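Local coordinates for protein leucyl aminopeptidase (Trypanosoma brucei brucei, PDB 5NTD) that probably removes N-terminal residues such as leucine from peptides as a manganese-binding M17 aminopeptidase, and binds the inhibitor bestatin, at residues A47-T52 / F144-A149; L272-K277 / V333-T338; K283-G288 / N387-T392. All blocks are in the same frame, centred on the assembly; numbering follows the deposited sequence.

Interaction 1 of 3, residues A47-T52 / F144-A149; sequences AVLVGT and FVLSNA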
loop_
_atom_site.group_PDB
_atom_site.type_symbol
_atom_site.label_atom_id
_atom_site.label_comp_id
_atom_site.label_asym_id
_atom_site.label_seq_id
_atom_site.Cartn_x
_atom_site.Cartn_y
_atom_site.Cartn_z
ATOM N N ALA G 47 -50.821 -8.915 -0.384
ATOM C CA ALA G 47 -50.780 -9.531 -1.714
ATOM C C ALA G 47 -49.845 -8.760 -2.600
ATOM O O ALA G 47 -49.790 -7.515 -2.539
ATOM C CB ALA G 47 -52.166 -9.559 -2.349
ATOM N N VAL G 48 -49.152 -9.495 -3.458
ATOM C CA VAL G 48 -48.160 -8.899 -4.364
ATOM C C VAL G 48 -48.582 -9.161 -5.799
ATOM O O VAL G 48 -48.964 -10.275 -6.141
ATOM C CB VAL G 48 -46.758 -9.457 -4.088
ATOM C CG1 VAL G 48 -45.697 -8.710 -4.898
ATOM C CG2 VAL G 48 -46.425 -9.395 -2.607
ATOM N N LEU G 49 -48.475 -8.141 -6.618
ATOM C CA LEU G 49 -48.737 -8.260 -8.019
ATOM C C LEU G 49 -47.550 -7.765 -8.836
ATOM O O LEU G 49 -47.226 -6.571 -8.802
ATOM C CB LEU G 49 -49.979 -7.431 -8.395
ATOM C CG LEU G 49 -50.333 -7.367 -9.900
ATOM C CD1 LEU G 49 -50.646 -8.747 -10.457
ATOM C CD2 LEU G 49 -51.499 -6.418 -10.140
ATOM N N VAL G 50 -46.933 -8.663 -9.596
ATOM C CA VAL G 50 -45.734 -8.283 -10.386
ATOM C C VAL G 50 -45.866 -8.626 -11.853
ATOM O O VAL G 50 -46.167 -9.752 -12.218
ATOM C CB VAL G 50 -44.369 -8.778 -9.815
ATOM C CG1 VAL G 50 -44.165 -8.223 -8.412
ATOM C CG2 VAL G 50 -44.298 -10.266 -9.730
ATOM N N GLY G 51 -45.574 -7.643 -12.680
ATOM C CA GLY G 51 -45.558 -7.851 -14.118
ATOM C C GLY G 51 -45.023 -6.660 -14.855
ATOM O O GLY G 51 -44.695 -5.631 -14.261
ATOM N N THR G 52 -44.934 -6.789 -16.169
ATOM C CA THR G 52 -44.467 -5.674 -17.017
ATOM C C THR G 52 -45.529 -4.595 -17.101
ATOM O O THR G 52 -46.694 -4.820 -16.760
ATOM C CB THR G 52 -44.126 -6.138 -18.429
ATOM O OG1 THR G 52 -45.298 -6.709 -19.044
ATOM C CG2 THR G 52 -43.007 -7.198 -18.408
ATOM N N PHE G 144 -48.864 -12.835 -7.076
ATOM C CA PHE G 144 -49.480 -12.971 -8.404
ATOM C C PHE G 144 -48.496 -12.456 -9.424
ATOM O O PHE G 144 -48.141 -11.270 -9.438
ATOM C CB PHE G 144 -50.768 -12.162 -8.514
ATOM C CG PHE G 144 -51.896 -12.702 -7.678
ATOM C CD1 PHE G 144 -51.998 -12.398 -6.331
ATOM C CD2 PHE G 144 -52.883 -13.517 -8.258
ATOM C CE1 PHE G 144 -53.039 -12.898 -5.575
ATOM C CE2 PHE G 144 -53.935 -14.015 -7.500
ATOM C CZ PHE G 144 -54.002 -13.715 -6.159
ATOM N N VAL G 145 -48.043 -13.362 -10.279
ATOM C CA VAL G 145 -47.079 -13.001 -11.332
ATOM C C VAL G 145 -47.807 -13.062 -12.656
ATOM O O VAL G 145 -48.564 -13.977 -12.905
ATOM C CB VAL G 145 -45.817 -13.897 -11.330
ATOM C CG1 VAL G 145 -45.159 -13.880 -9.958
ATOM C CG2 VAL G 145 -46.120 -15.329 -11.699
ATOM N N LEU G 146 -47.538 -12.094 -13.508
ATOM C CA LEU G 146 -48.186 -12.017 -14.811
ATOM C C LEU G 146 -47.378 -12.674 -15.934
ATOM O O LEU G 146 -47.853 -12.764 -17.055
ATOM C CB LEU G 146 -48.532 -10.582 -15.152
ATOM C CG LEU G 146 -49.395 -9.923 -14.068
ATOM C CD1 LEU G 146 -49.718 -8.490 -14.458
ATOM C CD2 LEU G 146 -50.677 -10.685 -13.798
ATOM N N SER G 147 -46.173 -13.115 -15.623
ATOM C CA SER G 147 -45.336 -13.856 -16.571
ATOM C C SER G 147 -45.649 -15.315 -16.456
ATOM O O SER G 147 -45.983 -15.806 -15.386
ATOM C CB SER G 147 -43.841 -13.648 -16.291
ATOM O OG SER G 147 -43.024 -14.574 -17.009
ATOM N N ASN G 148 -45.543 -16.014 -17.584
ATOM C CA ASN G 148 -45.653 -17.504 -17.607
ATOM C C ASN G 148 -44.285 -18.174 -17.740
ATOM O O ASN G 148 -44.202 -19.342 -18.063
ATOM C CB ASN G 148 -46.587 -17.978 -18.722
ATOM C CG ASN G 148 -48.053 -17.753 -18.381
ATOM O OD1 ASN G 148 -48.597 -18.367 -17.450
ATOM N ND2 ASN G 148 -48.685 -16.826 -19.096
ATOM N N ALA G 149 -43.211 -17.414 -17.512
ATOM C CA ALA G 149 -41.843 -17.953 -17.620
ATOM C C ALA G 149 -41.552 -18.658 -16.311
ATOM O O ALA G 149 -40.845 -18.158 -15.442
ATOM C CB ALA G 149 -40.841 -16.866 -17.918
HETATM O O HOH W 1 -44.112 -11.469 -13.684
#
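Val48, Val50 and Phe144 knit two parallel strands together: Phe144 N donates to Val48 O at 2.7 Å, Val50 N to Phe144 O at 2.9 Å, and Leu146 N to Val50 O at 3.0 Å. The last bond falls just where the second strand gives way to a turn. Two weaker CA-H...O contacts, Leu49 CA to Phe144 O and Val145 CA to Val50 O, fill in between these bonds. Val50 O is gripped twice, because a water also donates to it while accepting, at a long 3.3 Å, from Ser147 N. On one face of the sheet, Leu49 CD1 touches Phe144 CB and Leu146 CD2, both at 3.9 Å; with Leu49 CG anti to its backbone N (chi1 175°), the branch beyond it meets Leu146, the two side chains crossing at a slant. Val48 O lies at the edge of the Phe144 ring, near its plane, and Tyr34 and Phe66 pack edge-to-face with the same ring. The strands are neighbours inside the mixed sheet of the N-terminal domain, whose family belongs to the macro clan; strand 183-188 runs beyond Phe144 and strand 99-107 beyond Ala47 and Leu49. On the other face, Val50 and Val145 lie side by side and point the same way, CG2 of the first 3.7 Å from CG1 of the second, with Leu126 of helix 120-131 against Val50. Past the strand, Ser147 OG accepts from Ala149 N at 2.9 Å, an ST turn leading into helix 150-158.

Interaction 2 of 3, residues L272-K277 / V333-T338; sequences LLYTPK and VQLSCT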
loop_
_atom_site.group_PDB
_atom_site.type_symbol
_atom_site.label_atom_id
_atom_site.label_comp_id
_atom_site.label_asym_id
_atom_site.label_seq_id
_atom_site.Cartn_x
_atom_site.Cartn_y
_atom_site.Cartn_z
ATOM N N LEU G 272 -20.695 -38.208 -5.527
ATOM C CA LEU G 272 -22.068 -38.687 -5.511
ATOM C C LEU G 272 -22.430 -39.226 -6.902
ATOM O O LEU G 272 -22.007 -38.654 -7.907
ATOM C CB LEU G 272 -23.054 -37.585 -5.131
ATOM C CG LEU G 272 -22.592 -36.690 -3.989
ATOM C CD1 LEU G 272 -23.616 -35.593 -3.742
ATOM C CD2 LEU G 272 -22.391 -37.494 -2.728
ATOM N N LEU G 273 -23.190 -40.329 -6.933
ATOM C CA LEU G 273 -23.604 -40.968 -8.207
ATOM C C LEU G 273 -25.075 -41.134 -8.311
ATOM O O LEU G 273 -25.730 -41.612 -7.416
ATOM C CB LEU G 273 -22.981 -42.326 -8.387
ATOM C CG LEU G 273 -21.466 -42.338 -8.544
ATOM C CD1 LEU G 273 -20.946 -43.773 -8.381
ATOM C CD2 LEU G 273 -21.066 -41.776 -9.914
ATOM N N TYR G 274 -25.573 -40.756 -9.466
ATOM C CA TYR G 274 -26.960 -40.983 -9.824
ATOM C C TYR G 274 -27.020 -41.547 -11.234
ATOM O O TYR G 274 -26.502 -40.959 -12.196
ATOM C CB TYR G 274 -27.752 -39.682 -9.748
ATOM C CG TYR G 274 -29.062 -39.686 -10.499
ATOM C CD1 TYR G 274 -30.155 -40.426 -10.038
ATOM C CD2 TYR G 274 -29.222 -38.910 -11.647
ATOM C CE1 TYR G 274 -31.357 -40.395 -10.713
ATOM C CE2 TYR G 274 -30.421 -38.872 -12.338
ATOM C CZ TYR G 274 -31.482 -39.611 -11.864
ATOM O OH TYR G 274 -32.664 -39.566 -12.559
ATOM N N THR G 275 -27.658 -42.700 -11.345
ATOM C CA THR G 275 -27.930 -43.319 -12.658
ATOM C C THR G 275 -29.424 -43.454 -12.795
ATOM O O THR G 275 -30.045 -44.138 -11.993
ATOM C CB THR G 275 -27.244 -44.688 -12.769
ATOM O OG1 THR G 275 -25.842 -44.505 -12.534
ATOM C CG2 THR G 275 -27.426 -45.298 -14.174
ATOM N N PRO G 276 -30.018 -42.807 -13.809
ATOM C CA PRO G 276 -31.456 -42.955 -14.024
ATOM C C PRO G 276 -31.898 -44.348 -14.530
ATOM O O PRO G 276 -31.071 -45.158 -14.975
ATOM C CB PRO G 276 -31.768 -41.929 -15.117
ATOM C CG PRO G 276 -30.492 -41.746 -15.853
ATOM C CD PRO G 276 -29.383 -42.032 -14.876
ATOM N N LYS G 277 -33.196 -44.601 -14.400
ATOM C CA LYS G 277 -33.860 -45.813 -14.942
ATOM C C LYS G 277 -33.724 -45.650 -16.430
ATOM O O LYS G 277 -33.948 -44.592 -16.973
ATOM C CB LYS G 277 -35.345 -45.900 -14.539
ATOM N N VAL G 333 -30.422 -38.060 -16.946
ATOM C CA VAL G 333 -28.979 -37.818 -17.106
ATOM C C VAL G 333 -28.232 -38.616 -16.094
ATOM O O VAL G 333 -28.567 -38.636 -14.917
ATOM C CB VAL G 333 -28.605 -36.333 -16.878
ATOM C CG1 VAL G 333 -27.179 -36.097 -17.303
ATOM C CG2 VAL G 333 -29.490 -35.420 -17.694
ATOM N N GLN G 334 -27.217 -39.299 -16.551
ATOM C CA GLN G 334 -26.370 -40.009 -15.623
ATOM C C GLN G 334 -25.382 -38.984 -15.076
ATOM O O GLN G 334 -24.697 -38.348 -15.854
ATOM C CB GLN G 334 -25.611 -41.154 -16.296
ATOM C CG GLN G 334 -24.777 -41.948 -15.301
ATOM C CD GLN G 334 -24.136 -43.137 -15.946
ATOM O OE1 GLN G 334 -24.559 -43.580 -17.013
ATOM N NE2 GLN G 334 -23.189 -43.730 -15.261
ATOM N N LEU G 335 -25.288 -38.909 -13.758
ATOM C CA LEU G 335 -24.484 -37.883 -13.094
ATOM C C LEU G 335 -23.508 -38.420 -12.102
ATOM O O LEU G 335 -23.847 -39.281 -11.295
ATOM C CB LEU G 335 -25.381 -36.906 -12.308
ATOM C CG LEU G 335 -26.256 -35.952 -13.112
ATOM C CD1 LEU G 335 -27.147 -35.182 -12.159
ATOM C CD2 LEU G 335 -25.394 -34.996 -13.919
ATOM N N SER G 336 -22.310 -37.864 -12.137
ATOM C CA SER G 336 -21.416 -37.860 -10.941
ATOM C C SER G 336 -21.337 -36.416 -10.465
ATOM O O SER G 336 -21.468 -35.482 -11.246
ATOM C CB SER G 336 -20.028 -38.392 -11.234
ATOM O OG SER G 336 -19.362 -37.573 -12.182
ATOM N N CYS G 337 -21.189 -36.268 -9.177
ATOM C CA CYS G 337 -21.042 -34.954 -8.548
ATOM C C CYS G 337 -19.944 -35.034 -7.509
ATOM O O CYS G 337 -20.075 -35.666 -6.473
ATOM C CB CYS G 337 -22.330 -34.506 -7.883
ATOM S SG CYS G 337 -22.169 -32.908 -7.030
ATOM N N THR G 338 -18.827 -34.423 -7.856
ATOM C CA THR G 338 -17.615 -34.486 -7.023
ATOM C C THR G 338 -17.433 -33.134 -6.320
ATOM O O THR G 338 -17.248 -32.098 -6.950
ATOM C CB THR G 338 -16.388 -34.892 -7.850
ATOM O OG1 THR G 338 -16.562 -36.239 -8.322
ATOM C CG2 THR G 338 -15.113 -34.823 -7.015
#
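Leu272 and Cys337 form one hydrogen-bonded antiparallel pair and Tyr274 and Leu335 the next. Each residue donates its N-H to the other's carbonyl: Leu272 N reaches Cys337 O at 2.8 Å and Tyr274 N reaches Leu335 O at 2.9 Å. The Tyr274-Leu335 bonds are the straighter, 175° and 172° at the hydrogens. Between the two hydrogen-bonded pairs sits the non-hydrogen-bonded pair Leu273 and Ser336, where Leu273 CD2 rests 3.8 Å from Ser336 CB. On the Leu272, Tyr274 side of the sheet, CB of Leu272 faces CB of Cys337 at 4.2 Å, and Tyr274 CD2 meets Leu335 CD1 at 4.3 Å. Tyr274 CG stands anti to the backbone N (chi1 161°), and the ring beyond it has CE2 3.2 Å from Val333 O, approached obliquely. Pro276 CD approaches the same carbonyl at 3.5 Å, while its N lies above one face of the ring, offset toward the rim. Just past strand 272-274, Thr275 lies alongside Gln334, pointing the same way, its OG1 near the amide NE2 but not bonded to it.

Farther out, Tyr274 OH is hydrogen-bonded to Gln331 O, just before Val333. Phe320 and Phe323 of helix 314-328 cover Leu272, and Ala326 covers Leu335. On the other face Ser336 OG bonds to Ser285 OG of the adjacent strand. Such antiparallel pairing joins strand 268-274 to the largely parallel centre of the mixed sheet in the catalytic domain of cytosol aminopeptidases.

Interaction 3 of 3, residues K283-G288 / N387-T392; sequences KVSLVG and NELSFT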
loop_
_atom_site.group_PDB
_atom_site.type_symbol
_atom_site.label_atom_id
_atom_site.label_comp_id
_atom_site.label_asym_id
_atom_site.label_seq_id
_atom_site.Cartn_x
_atom_site.Cartn_y
_atom_site.Cartn_z
ATOM N N LYS G 283 -24.024 -38.699 -20.254
ATOM C CA LYS G 283 -23.264 -38.894 -18.997
ATOM C C LYS G 283 -22.483 -37.617 -18.665
ATOM O O LYS G 283 -21.612 -37.173 -19.435
ATOM C CB LYS G 283 -22.311 -40.075 -19.102
ATOM C CG LYS G 283 -22.974 -41.355 -19.567
ATOM C CD LYS G 283 -22.037 -42.542 -19.366
ATOM C CE LYS G 283 -22.216 -43.645 -20.403
ATOM N NZ LYS G 283 -21.055 -43.616 -21.354
ATOM N N VAL G 284 -22.804 -37.044 -17.513
ATOM C CA VAL G 284 -22.250 -35.766 -17.106
ATOM C C VAL G 284 -21.608 -35.896 -15.741
ATOM O O VAL G 284 -22.218 -36.358 -14.802
ATOM C CB VAL G 284 -23.318 -34.660 -17.056
ATOM C CG1 VAL G 284 -22.694 -33.337 -16.674
ATOM C CG2 VAL G 284 -24.008 -34.516 -18.390
ATOM N N SER G 285 -20.374 -35.429 -15.650
ATOM C CA SER G 285 -19.638 -35.319 -14.371
ATOM C C SER G 285 -19.560 -33.877 -13.924
ATOM O O SER G 285 -19.071 -33.005 -14.652
ATOM C CB SER G 285 -18.246 -35.879 -14.469
ATOM O OG SER G 285 -18.269 -37.294 -14.547
ATOM N N LEU G 286 -20.066 -33.643 -12.732
ATOM C CA LEU G 286 -20.030 -32.337 -12.110
ATOM C C LEU G 286 -18.886 -32.304 -11.121
ATOM O O LEU G 286 -18.690 -33.249 -10.362
ATOM C CB LEU G 286 -21.323 -32.016 -11.362
ATOM C CG LEU G 286 -22.612 -32.163 -12.172
ATOM C CD1 LEU G 286 -23.831 -31.987 -11.272
ATOM C CD2 LEU G 286 -22.676 -31.146 -13.305
ATOM N N VAL G 287 -18.170 -31.185 -11.096
ATOM C CA VAL G 287 -17.079 -30.972 -10.123
ATOM C C VAL G 287 -17.201 -29.562 -9.524
ATOM O O VAL G 287 -17.267 -28.606 -10.235
ATOM C CB VAL G 287 -15.715 -31.123 -10.795
ATOM C CG1 VAL G 287 -14.600 -31.023 -9.763
ATOM C CG2 VAL G 287 -15.631 -32.457 -11.503
ATOM N N GLY G 288 -17.240 -29.483 -8.213
ATOM C CA GLY G 288 -17.461 -28.220 -7.527
ATOM C C GLY G 288 -16.363 -27.833 -6.549
ATOM O O GLY G 288 -15.876 -28.658 -5.795
ATOM N N ASN G 387 -11.175 -39.996 -14.803
ATOM C CA ASN G 387 -10.284 -41.158 -14.764
ATOM C C ASN G 387 -10.648 -42.263 -13.788
ATOM O O ASN G 387 -10.323 -43.410 -14.032
ATOM C CB ASN G 387 -8.855 -40.741 -14.427
ATOM C CG ASN G 387 -7.815 -41.738 -14.950
ATOM O OD1 ASN G 387 -7.544 -41.791 -16.139
ATOM N ND2 ASN G 387 -7.243 -42.519 -14.051
ATOM N N GLU G 388 -11.295 -41.928 -12.691
ATOM C CA GLU G 388 -11.442 -42.871 -11.579
ATOM C C GLU G 388 -12.834 -43.416 -11.370
ATOM O O GLU G 388 -13.077 -44.163 -10.425
ATOM C CB GLU G 388 -10.992 -42.229 -10.280
ATOM C CG GLU G 388 -9.578 -41.717 -10.327
ATOM C CD GLU G 388 -8.558 -42.810 -10.418
ATOM O OE1 GLU G 388 -7.721 -42.658 -11.313
ATOM O OE2 GLU G 388 -8.533 -43.785 -9.611
ATOM N N LEU G 389 -13.776 -43.014 -12.207
ATOM C CA LEU G 389 -15.189 -43.460 -12.018
ATOM C C LEU G 389 -15.469 -44.705 -12.848
ATOM O O LEU G 389 -14.679 -45.102 -13.690
ATOM C CB LEU G 389 -16.194 -42.340 -12.371
ATOM C CG LEU G 389 -16.005 -41.047 -11.601
ATOM C CD1 LEU G 389 -17.087 -40.053 -11.989
ATOM C CD2 LEU G 389 -16.020 -41.272 -10.092
ATOM N N SER G 390 -16.608 -45.309 -12.584
ATOM C CA SER G 390 -17.032 -46.540 -13.332
ATOM C C SER G 390 -17.514 -46.237 -14.752
ATOM O O SER G 390 -17.729 -47.142 -15.523
ATOM C CB SER G 390 -18.142 -47.274 -12.602
ATOM O OG SER G 390 -19.215 -46.367 -12.360
ATOM N N PHE G 391 -17.701 -44.972 -15.072
ATOM C CA PHE G 391 -17.972 -44.546 -16.451
ATOM C C PHE G 391 -17.070 -43.379 -16.808
ATOM O O PHE G 391 -16.472 -42.751 -15.935
ATOM C CB PHE G 391 -19.424 -44.131 -16.607
ATOM C CG PHE G 391 -19.776 -42.865 -15.854
ATOM C CD1 PHE G 391 -20.158 -42.913 -14.529
ATOM C CD2 PHE G 391 -19.774 -41.639 -16.508
ATOM C CE1 PHE G 391 -20.521 -41.760 -13.848
ATOM C CE2 PHE G 391 -20.137 -40.473 -15.842
ATOM C CZ PHE G 391 -20.501 -40.531 -14.506
ATOM N N THR G 392 -17.009 -43.081 -18.093
ATOM C CA THR G 392 -16.298 -41.897 -18.592
ATOM C C THR G 392 -17.342 -40.900 -19.060
ATOM O O THR G 392 -18.158 -41.230 -19.889
ATOM C CB THR G 392 -15.360 -42.231 -19.761
ATOM O OG1 THR G 392 -14.409 -43.213 -19.326
ATOM C CG2 THR G 392 -14.558 -40.993 -20.215
HETATM O O HOH W 2 -18.413 -45.251 -20.037
#
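Lys283 lays its aliphatic chain against the ring of Phe391, the two side chains sliding past each other in opposite directions. Its CB sits 3.9 Å from Phe391 CE2 and 4.0 Å from CD2. With CG anti to the carbonyl carbon (chi1 -52°), the chain continues along the ring and CD comes to 3.8 Å from Phe391 CD2, the closest touch of the pair, and also lies 4.1 Å from Phe391 CB. Bends at chi3 and chi4 bring NZ round to the backbone beyond the ring, 4.0 Å from Thr392 O and too far for a direct bond. A water bridges instead, accepting from Thr392 N and, weakly, from NZ. The loop that carries Phe391 is the connection from helix 374-387 to strand 395-400, which pairs in parallel with strand 283-291, so the contact packs the helix-to-strand connection of the catalytic domain against the start of the neighbouring strand. Two residues along the strand, Ser285 OG lies 3.9 Å from both CE2 and CZ of Phe391, with Leu389 CD1 at the same distance from it; the polar need of this hydroxyl is met by Ser336 OG. Asp394, at the end of the same loop, accepts from Lys283 N through OD2.

Interaction 1 comes first along the chain and lies in the N-terminal domain, its centre 35 Å from that of interaction 2 and 40 Å from that of interaction 3. Interactions 2 and 3 share the mixed sheet of the catalytic domain with centres only 9 Å apart, and their segments alternate in the sequence. Strand 334-344 lies between strands 268-274 and 283-291, pairing antiparallel with the first and parallel with the second. The two contacts meet directly: Ser336 O probably accepts a hydrogen bond from Leu286 N, and Gln334 NE2 packs on Phe391. Farther along, strand 283-291 brings Lys289 to the manganese site, so this pair belongs to the metal-bearing sheet, whereas interaction 1 belongs to a separate one.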